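Local coordinates for protein chitosanase (Bacillus subtilis subsp. subtilis str. 168, PDB 7C6C) that catalyses the endohydrolysis of beta-1,4 linkages between glucosamine units of partly acetylated chitosan, as a secreted glycoside hydrolase of family 46, at residues V231-N234 and E235-N238; R210-V213 and L214-A218; D6-R9 and R10-L14; H198-R201 and D202-E206. All coordinates share one frame; numbering follows the deposited sequence. Where two conformers were deposited one is given.

Interaction 1 (V231-N234 and E235-N238); sequences VRSN and EYGN. With LMR ((2S)-2-hydroxybutanedioic acid), chain B.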
loop_
_atom_site.group_PDB
_atom_site.type_symbol
_atom_site.label_atom_id
_atom_site.label_comp_id
_atom_site.label_asym_id
_atom_site.label_seq_id
_atom_site.Cartn_x
_atom_site.Cartn_y
_atom_site.Cartn_z
ATOM N N VAL A 231 4.498 17.789 -4.541
ATOM C CA VAL A 231 5.527 16.813 -4.230
ATOM C C VAL A 231 6.754 17.173 -5.049
ATOM O O VAL A 231 6.657 17.377 -6.265
ATOM C CB VAL A 231 5.040 15.396 -4.570
ATOM C CG1 VAL A 231 6.179 14.397 -4.444
ATOM C CG2 VAL A 231 3.873 15.025 -3.671
ATOM N N ARG A 232 7.906 17.272 -4.390
ATOM C CA ARG A 232 9.172 17.542 -5.076
ATOM C C ARG A 232 10.181 16.531 -4.552
ATOM O O ARG A 232 10.675 16.647 -3.426
ATOM C CB ARG A 232 9.641 18.987 -4.901
ATOM C CG ARG A 232 8.818 19.956 -5.755
ATOM C CD ARG A 232 9.398 21.399 -5.855
ATOM N NE ARG A 232 8.330 22.339 -6.222
ATOM C CZ ARG A 232 7.418 22.752 -5.349
ATOM N NH1 ARG A 232 7.515 22.381 -4.083
ATOM N NH2 ARG A 232 6.411 23.513 -5.732
ATOM N N SER A 233 10.461 15.518 -5.363
ATOM C CA SER A 233 11.239 14.372 -4.927
ATOM C C SER A 233 12.318 14.081 -5.953
ATOM O O SER A 233 12.027 13.971 -7.146
ATOM C CB SER A 233 10.312 13.164 -4.805
ATOM O OG SER A 233 11.049 11.970 -4.653
ATOM N N ASN A 234 13.562 13.957 -5.489
ATOM C CA ASN A 234 14.627 13.536 -6.393
ATOM C C ASN A 234 14.324 12.166 -6.987
ATOM O O ASN A 234 14.586 11.921 -8.169
ATOM C CB ASN A 234 15.972 13.518 -5.667
ATOM C CG ASN A 234 16.452 14.906 -5.288
ATOM O OD1 ASN A 234 16.045 15.904 -5.884
ATOM N ND2 ASN A 234 17.334 14.976 -4.294
ATOM N N GLU A 235 13.744 11.270 -6.185
ATOM C CA GLU A 235 13.470 9.914 -6.649
ATOM C C GLU A 235 12.285 9.877 -7.608
ATOM O O GLU A 235 12.370 9.281 -8.688
ATOM C CB GLU A 235 13.208 9.005 -5.450
ATOM C CG GLU A 235 12.763 7.594 -5.817
ATOM C CD GLU A 235 13.840 6.814 -6.548
ATOM O OE1 GLU A 235 15.034 7.085 -6.309
ATOM O OE2 GLU A 235 13.495 5.933 -7.364
ATOM N N TYR A 236 11.163 10.496 -7.227
ATOM C CA TYR A 236 9.924 10.334 -7.983
ATOM C C TYR A 236 9.693 11.422 -9.016
ATOM O O TYR A 236 8.980 11.182 -9.995
ATOM C CB TYR A 236 8.708 10.301 -7.048
ATOM C CG TYR A 236 8.767 9.224 -5.989
ATOM C CD1 TYR A 236 8.797 7.876 -6.335
ATOM C CD2 TYR A 236 8.807 9.556 -4.646
ATOM C CE1 TYR A 236 8.858 6.887 -5.359
ATOM C CE2 TYR A 236 8.866 8.585 -3.670
ATOM C CZ TYR A 236 8.894 7.253 -4.030
ATOM O OH TYR A 236 8.960 6.315 -3.033
ATOM N N GLY A 237 10.251 12.608 -8.817
ATOM C CA GLY A 237 9.933 13.754 -9.640
ATOM C C GLY A 237 8.999 14.718 -8.936
ATOM O O GLY A 237 8.820 14.694 -7.714
ATOM N N ASN A 238 8.385 15.581 -9.738
ATOM C CA ASN A 238 7.544 16.662 -9.244
ATOM C C ASN A 238 6.104 16.434 -9.662
ATOM O O ASN A 238 5.834 16.125 -10.828
ATOM C CB ASN A 238 8.012 17.989 -9.824
ATOM C CG ASN A 238 9.468 18.207 -9.605
ATOM O OD1 ASN A 238 9.946 18.088 -8.478
ATOM N ND2 ASN A 238 10.203 18.485 -10.679
HETATM C C1 LMR B . 14.754 14.877 -1.886
HETATM O O1A LMR B . 14.081 15.014 -2.928
HETATM O O1B LMR B . 14.993 15.823 -1.106
HETATM C C2 LMR B . 15.312 13.526 -1.549
HETATM O O2 LMR B . 16.235 13.671 -0.463
HETATM C C3 LMR B . 14.199 12.562 -1.139
HETATM C C4 LMR B . 13.375 12.130 -2.334
HETATM O O4A LMR B . 13.963 11.602 -3.305
HETATM O O4B LMR B . 12.134 12.308 -2.309
#

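Interaction 2 (R210-V213 and L214-A218); sequences RVDV and LRSIA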
loop_
_atom_site.group_PDB
_atom_site.type_symbol
_atom_site.label_atom_id
_atom_site.label_comp_id
_atom_site.label_asym_id
_atom_site.label_seq_id
_atom_site.Cartn_x
_atom_site.Cartn_y
_atom_site.Cartn_z
ATOM N N ARG A 210 9.555 7.694 -0.248
ATOM C CA ARG A 210 8.176 7.973 0.147
ATOM C C ARG A 210 8.098 8.472 1.580
ATOM O O ARG A 210 7.238 9.301 1.903
ATOM C CB ARG A 210 7.276 6.755 -0.093
ATOM C CG ARG A 210 7.490 5.578 0.846
ATOM C CD ARG A 210 7.144 4.268 0.157
ATOM N NE ARG A 210 5.708 4.098 -0.054
ATOM C CZ ARG A 210 5.197 3.178 -0.868
ATOM N NH1 ARG A 210 6.011 2.404 -1.574
ATOM N NH2 ARG A 210 3.886 3.032 -0.986
ATOM N N VAL A 211 8.998 8.000 2.446
ATOM C CA VAL A 211 9.031 8.496 3.819
ATOM C C VAL A 211 9.339 9.989 3.837
ATOM O O VAL A 211 8.702 10.762 4.565
ATOM C CB VAL A 211 10.030 7.687 4.668
ATOM C CG1 VAL A 211 10.196 8.337 6.035
ATOM C CG2 VAL A 211 9.557 6.252 4.815
ATOM N N ASP A 212 10.303 10.428 3.018
ATOM C CA ASP A 212 10.647 11.845 2.995
ATOM C C ASP A 212 9.550 12.690 2.359
ATOM O O ASP A 212 9.331 13.827 2.787
ATOM C CB ASP A 212 11.985 12.071 2.295
ATOM C CG ASP A 212 12.561 13.443 2.587
ATOM O OD1 ASP A 212 12.791 13.755 3.778
ATOM O OD2 ASP A 212 12.775 14.215 1.633
ATOM N N VAL A 213 8.848 12.170 1.349
ATOM C CA VAL A 213 7.732 12.922 0.779
ATOM C C VAL A 213 6.672 13.170 1.845
ATOM O O VAL A 213 6.147 14.283 1.986
ATOM C CB VAL A 213 7.155 12.197 -0.452
ATOM C CG1 VAL A 213 5.873 12.876 -0.913
ATOM C CG2 VAL A 213 8.173 12.166 -1.576
ATOM N N LEU A 214 6.344 12.128 2.615
ATOM C CA LEU A 214 5.341 12.262 3.663
ATOM C C LEU A 214 5.827 13.190 4.768
ATOM O O LEU A 214 5.068 14.032 5.262
ATOM C CB LEU A 214 4.980 10.875 4.205
ATOM C CG LEU A 214 4.295 9.958 3.182
ATOM C CD1 LEU A 214 4.327 8.493 3.652
ATOM C CD2 LEU A 214 2.857 10.414 2.896
ATOM N N ARG A 215 7.100 13.071 5.149
ATOM C CA ARG A 215 7.645 13.968 6.157
ATOM C C ARG A 215 7.604 15.417 5.695
ATOM O O ARG A 215 7.392 16.318 6.512
ATOM C CB ARG A 215 9.067 13.552 6.530
ATOM C CG ARG A 215 9.450 14.030 7.923
ATOM C CD ARG A 215 10.907 13.807 8.259
ATOM N NE ARG A 215 11.324 12.406 8.180
ATOM C CZ ARG A 215 11.233 11.521 9.173
ATOM N NH1 ARG A 215 10.702 11.861 10.345
ATOM N NH2 ARG A 215 11.675 10.286 8.992
ATOM N N SER A 216 7.806 15.663 4.396
ATOM C CA SER A 216 7.768 17.037 3.898
ATOM C C SER A 216 6.391 17.658 4.071
ATOM O O SER A 216 6.284 18.869 4.295
ATOM C CB SER A 216 8.202 17.082 2.434
ATOM O OG SER A 216 9.590 16.805 2.312
ATOM N N ILE A 217 5.328 16.855 3.963
ATOM C CA ILE A 217 3.985 17.360 4.232
ATOM C C ILE A 217 3.865 17.774 5.695
ATOM O O ILE A 217 3.323 18.841 6.018
ATOM C CB ILE A 217 2.927 16.307 3.845
ATOM C CG1 ILE A 217 3.068 15.893 2.373
ATOM C CG2 ILE A 217 1.533 16.828 4.151
ATOM C CD1 ILE A 217 2.158 14.758 1.971
ATOM N N ALA A 218 4.389 16.941 6.600
ATOM C CA ALA A 218 4.408 17.290 8.017
ATOM C C ALA A 218 5.188 18.576 8.253
ATOM O O ALA A 218 4.767 19.428 9.042
ATOM C CB ALA A 218 5.023 16.147 8.822
HETATM O O HOH W 1 12.809 12.209 5.845
#

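Interaction 3 (D6-R9 and R10-L14); sequences DQKR and RAEQL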
loop_
_atom_site.group_PDB
_atom_site.type_symbol
_atom_site.label_atom_id
_atom_site.label_comp_id
_atom_site.label_asym_id
_atom_site.label_seq_id
_atom_site.Cartn_x
_atom_site.Cartn_y
_atom_site.Cartn_z
ATOM N N ASP A 6 -11.868 14.250 -0.050
ATOM C CA ASP A 6 -10.670 14.882 -0.596
ATOM C C ASP A 6 -9.404 14.309 0.024
ATOM O O ASP A 6 -8.424 14.050 -0.684
ATOM C CB ASP A 6 -10.699 16.396 -0.374
ATOM C CG ASP A 6 -11.702 17.104 -1.248
ATOM O OD1 ASP A 6 -12.038 16.579 -2.325
ATOM O OD2 ASP A 6 -12.126 18.212 -0.862
ATOM N N GLN A 7 -9.392 14.135 1.347
ATOM C CA GLN A 7 -8.193 13.623 2.006
ATOM C C GLN A 7 -7.857 12.220 1.530
ATOM O O GLN A 7 -6.679 11.890 1.337
ATOM C CB GLN A 7 -8.377 13.614 3.520
ATOM C CG GLN A 7 -8.539 14.987 4.131
ATOM C CD GLN A 7 -9.146 14.941 5.518
ATOM O OE1 GLN A 7 -9.834 13.981 5.891
ATOM N NE2 GLN A 7 -8.910 15.992 6.283
ATOM N N LYS A 8 -8.879 11.373 1.362
ATOM C CA LYS A 8 -8.643 10.005 0.913
ATOM C C LYS A 8 -8.074 9.988 -0.499
ATOM O O LYS A 8 -7.147 9.224 -0.797
ATOM C CB LYS A 8 -9.940 9.197 0.984
ATOM C CG LYS A 8 -9.757 7.693 0.815
ATOM C CD LYS A 8 -11.053 6.949 1.130
ATOM C CE LYS A 8 -10.914 5.441 0.951
ATOM N NZ LYS A 8 -10.941 5.019 -0.474
ATOM N N ARG A 9 -8.625 10.820 -1.389
ATOM C CA ARG A 9 -8.084 10.925 -2.737
ATOM C C ARG A 9 -6.623 11.352 -2.701
ATOM O O ARG A 9 -5.782 10.776 -3.397
ATOM C CB ARG A 9 -8.907 11.903 -3.578
ATOM C CG ARG A 9 -8.333 12.074 -4.981
ATOM C CD ARG A 9 -9.011 13.160 -5.809
ATOM N NE ARG A 9 -9.244 14.393 -5.068
ATOM C CZ ARG A 9 -8.335 15.324 -4.799
ATOM N NH1 ARG A 9 -7.073 15.180 -5.205
ATOM N NH2 ARG A 9 -8.703 16.404 -4.108
ATOM N N ARG A 10 -6.305 12.378 -1.903
ATOM C CA ARG A 10 -4.925 12.848 -1.823
ATOM C C ARG A 10 -3.999 11.752 -1.313
ATOM O O ARG A 10 -2.893 11.566 -1.841
ATOM C CB ARG A 10 -4.847 14.099 -0.945
ATOM C CG ARG A 10 -5.586 15.273 -1.549
ATOM C CD ARG A 10 -5.468 16.548 -0.738
ATOM N NE ARG A 10 -6.233 17.594 -1.407
ATOM C CZ ARG A 10 -7.238 18.270 -0.867
ATOM N NH1 ARG A 10 -7.584 18.070 0.399
ATOM N NH2 ARG A 10 -7.887 19.159 -1.604
ATOM N N ALA A 11 -4.430 11.026 -0.275
ATOM C CA ALA A 11 -3.635 9.915 0.239
ATOM C C ALA A 11 -3.372 8.884 -0.847
ATOM O O ALA A 11 -2.255 8.361 -0.966
ATOM C CB ALA A 11 -4.362 9.264 1.413
ATOM N N GLU A 12 -4.395 8.577 -1.646
ATOM C CA GLU A 12 -4.251 7.580 -2.700
ATOM C C GLU A 12 -3.364 8.078 -3.835
ATOM O O GLU A 12 -2.623 7.288 -4.437
ATOM C CB GLU A 12 -5.635 7.152 -3.193
ATOM C CG GLU A 12 -6.381 6.388 -2.117
ATOM C CD GLU A 12 -7.843 6.120 -2.413
ATOM O OE1 GLU A 12 -8.434 6.823 -3.257
ATOM O OE2 GLU A 12 -8.407 5.197 -1.783
ATOM N N GLN A 13 -3.422 9.372 -4.153
ATOM C CA GLN A 13 -2.548 9.903 -5.193
ATOM C C GLN A 13 -1.094 9.941 -4.741
ATOM O O GLN A 13 -0.184 9.739 -5.557
ATOM C CB GLN A 13 -3.059 11.258 -5.678
ATOM C CG GLN A 13 -4.381 11.110 -6.403
ATOM C CD GLN A 13 -4.860 12.398 -7.022
ATOM O OE1 GLN A 13 -4.168 13.418 -6.978
ATOM N NE2 GLN A 13 -6.054 12.364 -7.604
ATOM N N LEU A 14 -0.853 10.162 -3.442
ATOM C CA LEU A 14 0.497 10.007 -2.905
ATOM C C LEU A 14 0.983 8.570 -3.078
ATOM O O LEU A 14 2.062 8.326 -3.638
ATOM C CB LEU A 14 0.528 10.417 -1.430
ATOM C CG LEU A 14 0.416 11.923 -1.178
ATOM C CD1 LEU A 14 0.040 12.200 0.268
ATOM C CD2 LEU A 14 1.714 12.623 -1.558
HETATM O O HOH W 2 -10.100 19.656 0.476
HETATM O O HOH W 3 -11.036 7.463 -2.627
#

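Interaction 4 (H198-R201 and D202-E206); sequences HDTR and DEWRE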
loop_
_atom_site.group_PDB
_atom_site.type_symbol
_atom_site.label_atom_id
_atom_site.label_comp_id
_atom_site.label_asym_id
_atom_site.label_seq_id
_atom_site.Cartn_x
_atom_site.Cartn_y
_atom_site.Cartn_z
ATOM N N HIS A 198 14.502 -10.683 3.740
ATOM C CA HIS A 198 15.595 -10.373 2.828
ATOM C C HIS A 198 15.140 -10.307 1.378
ATOM O O HIS A 198 15.780 -9.622 0.573
ATOM C CB HIS A 198 16.721 -11.393 2.970
ATOM C CG HIS A 198 17.380 -11.382 4.313
ATOM N ND1 HIS A 198 18.353 -12.289 4.673
ATOM C CD2 HIS A 198 17.204 -10.572 5.384
ATOM C CE1 HIS A 198 18.747 -12.039 5.910
ATOM N NE2 HIS A 198 18.067 -11.003 6.363
ATOM N N ASP A 199 14.049 -11.004 1.025
ATOM C CA ASP A 199 13.586 -11.022 -0.361
ATOM C C ASP A 199 13.290 -9.615 -0.866
ATOM O O ASP A 199 13.413 -9.343 -2.067
ATOM C CB ASP A 199 12.288 -11.838 -0.491
ATOM C CG ASP A 199 12.478 -13.333 -0.284
ATOM O OD1 ASP A 199 13.626 -13.820 -0.351
ATOM O OD2 ASP A 199 11.448 -14.031 -0.088
ATOM N N THR A 200 12.874 -8.716 0.025
ATOM C CA THR A 200 12.327 -7.424 -0.364
ATOM C C THR A 200 13.310 -6.268 -0.174
ATOM O O THR A 200 12.926 -5.105 -0.336
ATOM C CB THR A 200 11.007 -7.166 0.380
ATOM O OG1 THR A 200 10.283 -6.117 -0.277
ATOM C CG2 THR A 200 11.244 -6.785 1.846
ATOM N N ARG A 201 14.551 -6.568 0.188
ATOM C CA ARG A 201 15.552 -5.531 0.435
ATOM C C ARG A 201 15.779 -4.573 -0.713
ATOM O O ARG A 201 15.718 -3.365 -0.538
ATOM C CB ARG A 201 16.902 -6.163 0.760
ATOM C CG ARG A 201 17.019 -6.754 2.138
ATOM C CD ARG A 201 18.254 -7.640 2.177
ATOM N NE ARG A 201 18.721 -7.897 3.529
ATOM C CZ ARG A 201 19.635 -8.808 3.833
ATOM N NH1 ARG A 201 20.004 -8.974 5.095
ATOM N NH2 ARG A 201 20.171 -9.556 2.879
ATOM N N ASP A 202 16.062 -5.117 -1.887
ATOM C CA ASP A 202 16.362 -4.272 -3.043
ATOM C C ASP A 202 15.209 -3.326 -3.346
ATOM O O ASP A 202 15.409 -2.121 -3.536
ATOM C CB ASP A 202 16.647 -5.134 -4.277
ATOM C CG ASP A 202 18.052 -5.698 -4.306
ATOM O OD1 ASP A 202 18.856 -5.406 -3.395
ATOM O OD2 ASP A 202 18.347 -6.451 -5.258
ATOM N N GLU A 203 13.991 -3.859 -3.402
ATOM C CA GLU A 203 12.849 -3.029 -3.752
ATOM C C GLU A 203 12.553 -2.005 -2.665
ATOM O O GLU A 203 12.272 -0.837 -2.963
ATOM C CB GLU A 203 11.632 -3.911 -4.033
ATOM C CG GLU A 203 10.424 -3.143 -4.547
ATOM C CD GLU A 203 10.625 -2.566 -5.944
ATOM O OE1 GLU A 203 11.504 -3.048 -6.688
ATOM O OE2 GLU A 203 9.906 -1.607 -6.294
ATOM N N TRP A 204 12.635 -2.409 -1.397
ATOM C CA TRP A 204 12.243 -1.498 -0.329
ATOM C C TRP A 204 13.273 -0.394 -0.127
ATOM O O TRP A 204 12.913 0.750 0.164
ATOM C CB TRP A 204 11.976 -2.270 0.958
ATOM C CG TRP A 204 10.609 -2.872 0.981
ATOM C CD1 TRP A 204 9.742 -2.993 -0.071
ATOM C CD2 TRP A 204 9.938 -3.406 2.121
ATOM N NE1 TRP A 204 8.574 -3.581 0.350
ATOM C CE2 TRP A 204 8.669 -3.840 1.694
ATOM C CE3 TRP A 204 10.292 -3.560 3.469
ATOM C CZ2 TRP A 204 7.749 -4.421 2.564
ATOM C CZ3 TRP A 204 9.377 -4.125 4.331
ATOM C CH2 TRP A 204 8.123 -4.563 3.875
ATOM N N ARG A 205 14.544 -0.708 -0.333
ATOM C CA ARG A 205 15.586 0.304 -0.199
ATOM C C ARG A 205 15.375 1.407 -1.238
ATOM O O ARG A 205 15.637 2.571 -0.972
ATOM C CB ARG A 205 16.983 -0.325 -0.309
ATOM C CG ARG A 205 17.466 -0.914 1.009
ATOM C CD ARG A 205 18.726 -1.769 0.887
ATOM N NE ARG A 205 18.970 -2.484 2.140
ATOM C CZ ARG A 205 19.621 -3.641 2.252
ATOM N NH1 ARG A 205 19.773 -4.197 3.445
ATOM N NH2 ARG A 205 20.135 -4.239 1.188
ATOM N N GLU A 206 14.881 1.035 -2.414
ATOM C CA GLU A 206 14.609 1.997 -3.471
ATOM C C GLU A 206 13.327 2.784 -3.243
ATOM O O GLU A 206 13.034 3.688 -4.030
ATOM C CB GLU A 206 14.549 1.288 -4.828
ATOM C CG GLU A 206 15.868 1.295 -5.581
ATOM C CD GLU A 206 16.342 2.701 -5.906
ATOM O OE1 GLU A 206 17.274 3.185 -5.231
ATOM O OE2 GLU A 206 15.779 3.324 -6.833
HETATM O O HOH W 4 13.575 -6.757 -3.492
HETATM O O HOH W 5 16.425 -7.980 -2.303
#

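Interaction 1 (V231-N234 and E235-N238)
S233 turns its OG away from its own backbone N (chi1 168°), and this swings the hydroxyl in over the turn, where the amide of Y236 meets it. Y236 carries its ring on the side of its backbone N (chi1 -57°), which brings CD2 to 3.3 Å from S233 OG, oblique to the ring. The bond from Y236 N to S233 OG is 3.0 Å long and nearly straight (170° at the hydrogen), while E235 N reaches the same oxygen only weakly. Accepting from the turn, S233 OG in its turn donates a hydrogen bond to O4B of the bound (2S)-2-hydroxybutanedioic acid, 2.6 Å away. The other oxygen of that carboxylate, O4A, is gripped by E235 N at 2.9 Å, and O1A at the far end of the ligand takes N234 N at 2.8 Å. Two carboxylates are thus held largely by main-chain N-H groups, with the N234 side chain packed beside O1A.

Behind the turn, S233 and G237 form an antiparallel hydrogen-bonded pair: G237 N gives to S233 O at 2.8 Å and S233 N to G237 O. R232 and N238 make the next, non-hydrogen-bonded pair; here N238 OD1 rests against R232 CG at 3.5 Å. G237 has positive phi, a conformation glycine adopts easily. V231 and Y236 pack on helices 5-20 and 209-219. The arrangement is a beta hairpin of strands 229-233 and 237-241, in which R232 to E235 form part of the pocket for the bound acid, completed by A209 and D212.

Interaction 2 (R210-V213 and L214-A218)
R210-V213 runs straight on into L214-A218 within helix 209-219, and regular i to i+4 bonds join the two: L214 N to R210 O, R215 N to V211 O at 2.9 Å and S216 N to D212 O. The last of the series, I217 N to V213 O, is weak at 3.3 Å. The hydroxyl of S216 lies beside its own backbone N (chi1 -70°) and leans back along the helix, so that its OG comes 3.0 Å from D212 O, the carbonyl already used by S216 N.

V211 and R215 lie side by side and point the same way, the V211 CG1 methyl 3.8 Å from R215 NH2, oblique to the guanidinium. A bend at chi3 of R215 (-58°) turns its head back toward V211 and leaves NE facing a water. NE does not reach the D212 carboxylate directly; the water, in the guanidinium plane, takes its N-H at 2.8 Å and gives a proton to D212 OD1 at 2.6 Å. The far end of R215 is held by a salt bridge to D186 and a bond to N182 O.

L214 folds its CG to 3.3 Å from R210 O, covering that carbonyl with hydrocarbon. The R210 side chain reaches off the helix to salt bridges with D142 and with E19, the predicted proton donor, while V213, L214 and I217 meet helix 5-20 through hydrocarbon. The buried charge of R210 is thus matched by two carboxylates, and D212 and R215 interact through one water, which would be expected to moderate the negative charge that D212 brings close to the bound acid.

Interaction 3 (D6-R9 and R10-L14)
K8 and E12, in the lysine conformer described, form the direct salt bridge across this helical turn, K8 NZ meeting E12 OE2 at 2.9 Å from the syn side, 31° out of the carboxylate plane. The lysine runs extended until chi4 (-77°), and that final bend turns NZ toward the glutamate. A water seals the pair from the other oxygen, giving to E12 OE1 at 2.8 Å and accepting from K8 NZ over a longer 3.3 Å. K8 also makes a cation-pi contact with Y119.

A second water joins D6 OD2, at 2.8 Å, to R10 NH1. D6 touches R10 directly through its CB, which sits over one face of the guanidinium, 3.6 Å from NH1.

R9 and R10 converge on the C-terminal carboxylate of K242, consistent with their closeness: R9 NH2 and R10 NH2 are 3.8 Å apart, the guanidinium planes almost perpendicular (87°). In one of its two conformers Q13 packs on the R9 side chain, NE2 lying 3.5 Å from R9 CG.

Backbone bonds of helix 5-20, from R10 N to D6 O through Q13 N to R9 O, carry these side chains. A11 and Q7 face helix 134-147. The chemistry implies a helix tied on two flanks: E12 to R43 by a salt bridge and to Y141 by a hydrogen bond, with K8 probably adding to the first, and R9 and R10 to the chain end.

Interaction 4 (H198-R201 and D202-E206)
T200 sets its OG1 opposite its backbone N (chi1 -163°), which leaves the CG2 methyl in the crowded position between N and carbonyl carbon and puts both branches over one face of the W204 indole. CG2 stands above the six-membered ring, 3.8 Å from its centroid and 16° off the normal, a CH-pi contact. OG1 lies over the rim of the five-membered ring, 3.1 Å from W204 NE1, but the angle is too poor for a hydrogen bond; its partner is R37. W204 holds its ring beside its own backbone N, curled back under the turn, and W204 N bonds T200 O at 2.9 Å.

R201 and R205 both extend from CG to NE and run side by side, their guanidinium planes only 19° apart. R201 CB covers one face of the R205 group, 3.8 Å from NH2, and R201 NE comes 3.8 Å from R205 NH1. R205 NE is fixed by M193 O and NH1 by N194, which hold this charge in place alongside the other.

Two waters link the D199 carbonyl to the helix start: one to E203 N at 2.9 Å, the other to D202 N, though its bond to D199 O is weak. T200 stands at the N-cap without a side-chain capping bond; water instead occupies these first amides. With its methyl on the indole and its hydroxyl taken up by R37, one threonine joins a nonpolar and a polar environment close to D35, the likely nucleophile.

How the interactions relate
Interaction 2 is the buried one; interactions 1, 3 and 4 are each only partly buried. Interactions 2 and 3 each lie within a single helix, and the two helices pack through L14 against I217, V213 and L214. Interaction 1 lies against both: V231 touches L14 and V213, and Y236 packs by R210. Thus interactions 1 to 3 form one cluster, in which D212 of interaction 2 and the hairpin turn of interaction 1 share the bound acid. Interaction 4 lies farthest from interaction 3, centres about 25 Å apart, and touches interaction 1 where E206 nears E235. Main-chain anion binding marks interaction 1, helix bonds and a water bridge interaction 2, direct salt bridging interaction 3, aromatic packing interaction 4.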